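Local coordinates for RND efflux system, outer membrane lipoprotein, NodT family (Burkholderia mallei, PDB 6U94) that probably serves as the outer-membrane channel component of an RND-type efflux system, a lipoprotein of the outer membrane factor family, at residues A[70-75]-A[160-165]. Sequence-based numbering, arbitrary orientation.
Sequences RDLRVA and RSVHIS
L72, in the first turn of helix 72-86, reaches across to V162 and H163 on the long helix 156-203. From CB, which points at the other helix, the chain runs to CG, set beside the backbone N and anti to the carbonyl carbon (chi1 -72°). There it forks, and of the two methyls CD2 does the touching. One of its neighbours is CG1 of V162, 4.1 Å from L72 CD2, where the two side chains run slantwise to one another. The other is the imidazole of H163: CE1 lies 3.9 Å from L72 CD2, the methyl approaching the ring obliquely and the two side chains standing at about a right angle.

V162 presents the CG1 branch, anti to its own backbone N (chi1 180°), and the same methyl serves a second partner one turn further along helix 72-86, with A75 CB 4.3 Å from V162 CG1. The branch thus lies against both L72 and A75, while L137 of helix 132-142 also touches V162. H163 leans its ring in from the flank of its helix and also touches L47.

The contact is small, burying 160 Å² in all, and rests on methyl groups and one imidazole carbon, CE1, with CA atoms of L72 and V162 7.1 Å apart at the nearest pair. Just before L72, D71 occupies the N-cap: its OD2 accepts from V74 N at 2.9 Å, met from above the carboxylate plane, and OD1 takes a weak bond from R73 N. Next to it, R70 forms a salt bridge with D78, further along helix 72-86. The pairing joins the capped start of helix 72-86 to an early turn of helix 156-203, helix-to-helix packing consistent with the largely helical body of an outer membrane factor.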
loop_
_atom_site.group_PDB
_atom_site.type_symbol
_atom_site.label_atom_id
_atom_site.label_comp_id
_atom_site.label_asym_id
_atom_site.label_seq_id
_atom_site.Cartn_x
_atom_site.Cartn_y
_atom_site.Cartn_z
ATOM N N ARG A 70 0.242 7.646 24.335
ATOM C CA ARG A 70 0.557 6.245 24.565
ATOM C C ARG A 70 2.050 5.997 24.360
ATOM O O ARG A 70 2.744 6.743 23.665
ATOM C CB ARG A 70 -0.249 5.353 23.622
ATOM C CG ARG A 70 0.224 5.430 22.182
ATOM C CD ARG A 70 -0.814 4.902 21.208
ATOM N NE ARG A 70 -0.808 5.678 19.972
ATOM C CZ ARG A 70 -1.680 5.518 18.982
ATOM N NH1 ARG A 70 -2.634 4.601 19.076
ATOM N NH2 ARG A 70 -1.597 6.276 17.897
ATOM N N ASP A 71 2.545 4.935 24.987
ATOM C CA ASP A 71 3.923 4.537 24.765
ATOM C C ASP A 71 4.013 3.681 23.502
ATOM O O ASP A 71 3.006 3.223 22.954
ATOM C CB ASP A 71 4.474 3.810 25.995
ATOM C CG ASP A 71 4.226 2.315 25.963
ATOM O OD1 ASP A 71 5.178 1.554 26.237
ATOM O OD2 ASP A 71 3.090 1.900 25.661
ATOM N N LEU A 72 5.244 3.479 23.025
ATOM C CA LEU A 72 5.423 2.800 21.747
ATOM C C LEU A 72 4.968 1.349 21.806
ATOM O O LEU A 72 4.523 0.800 20.791
ATOM C CB LEU A 72 6.881 2.881 21.297
ATOM C CG LEU A 72 7.329 4.265 20.828
ATOM C CD1 LEU A 72 8.629 4.164 20.053
ATOM C CD2 LEU A 72 6.248 4.941 19.994
ATOM N N ARG A 73 5.062 0.714 22.976
ATOM C CA ARG A 73 4.568 -0.654 23.098
ATOM C C ARG A 73 3.063 -0.714 22.864
ATOM O O ARG A 73 2.566 -1.629 22.197
ATOM C CB ARG A 73 4.922 -1.229 24.468
ATOM C CG ARG A 73 4.688 -2.727 24.582
ATOM C CD ARG A 73 5.046 -3.256 25.968
ATOM N NE ARG A 73 4.217 -2.662 27.012
ATOM C CZ ARG A 73 2.951 -3.002 27.244
ATOM N NH1 ARG A 73 2.358 -3.930 26.499
ATOM N NH2 ARG A 73 2.272 -2.407 28.216
ATOM N N VAL A 74 2.323 0.260 23.396
ATOM C CA VAL A 74 0.882 0.307 23.171
ATOM C C VAL A 74 0.581 0.692 21.727
ATOM O O VAL A 74 -0.346 0.153 21.108
ATOM C CB VAL A 74 0.218 1.267 24.175
ATOM C CG1 VAL A 74 -1.200 1.609 23.742
ATOM C CG2 VAL A 74 0.209 0.648 25.565
ATOM N N ALA A 75 1.357 1.625 21.167
ATOM C CA ALA A 75 1.185 1.982 19.763
ATOM C C ALA A 75 1.359 0.763 18.867
ATOM O O ALA A 75 0.603 0.574 17.906
ATOM C CB ALA A 75 2.172 3.081 19.372
ATOM N N ARG A 160 11.873 5.046 15.286
ATOM C CA ARG A 160 11.582 5.453 13.918
ATOM C C ARG A 160 10.760 4.401 13.184
ATOM O O ARG A 160 9.901 4.747 12.365
ATOM C CB ARG A 160 12.886 5.734 13.171
ATOM C CG ARG A 160 12.695 6.216 11.744
ATOM C CD ARG A 160 14.026 6.557 11.098
ATOM N NE ARG A 160 13.855 7.200 9.801
ATOM C CZ ARG A 160 13.546 8.483 9.641
ATOM N NH1 ARG A 160 13.367 9.258 10.701
ATOM N NH2 ARG A 160 13.409 8.991 8.422
ATOM N N SER A 161 10.998 3.118 13.476
ATOM C CA SER A 161 10.264 2.056 12.795
ATOM C C SER A 161 8.791 2.066 13.180
ATOM O O SER A 161 7.920 1.825 12.335
ATOM C CB SER A 161 10.893 0.697 13.107
ATOM O OG SER A 161 10.213 -0.344 12.418
ATOM N N VAL A 162 8.490 2.349 14.450
ATOM C CA VAL A 162 7.098 2.391 14.889
ATOM C C VAL A 162 6.408 3.644 14.362
ATOM O O VAL A 162 5.233 3.603 13.975
ATOM C CB VAL A 162 7.014 2.295 16.424
ATOM C CG1 VAL A 162 5.559 2.342 16.885
ATOM C CG2 VAL A 162 7.695 1.020 16.912
ATOM N N HIS A 163 7.118 4.777 14.345
ATOM C CA HIS A 163 6.562 5.996 13.762
ATOM C C HIS A 163 6.248 5.809 12.280
ATOM O O HIS A 163 5.190 6.234 11.801
ATOM C CB HIS A 163 7.536 7.160 13.949
ATOM C CG HIS A 163 7.575 7.705 15.342
ATOM N ND1 HIS A 163 6.808 7.192 16.367
ATOM C CD2 HIS A 163 8.283 8.727 15.878
ATOM C CE1 HIS A 163 7.045 7.871 17.474
ATOM N NE2 HIS A 163 7.936 8.808 17.204
ATOM N N ILE A 164 7.160 5.177 11.541
ATOM C CA ILE A 164 6.943 4.951 10.116
ATOM C C ILE A 164 5.717 4.071 9.901
ATOM O O ILE A 164 4.866 4.359 9.051
ATOM C CB ILE A 164 8.206 4.343 9.479
ATOM C CG1 ILE A 164 9.287 5.411 9.309
ATOM C CG2 ILE A 164 7.883 3.696 8.156
ATOM C CD1 ILE A 164 10.539 4.901 8.624
ATOM N N SER A 165 5.603 2.991 10.681
ATOM C CA SER A 165 4.435 2.121 10.577
ATOM C C SER A 165 3.157 2.875 10.914
ATOM O O SER A 165 2.149 2.757 10.205
ATOM C CB SER A 165 4.589 0.909 11.499
ATOM O OG SER A 165 5.775 0.187 11.221
#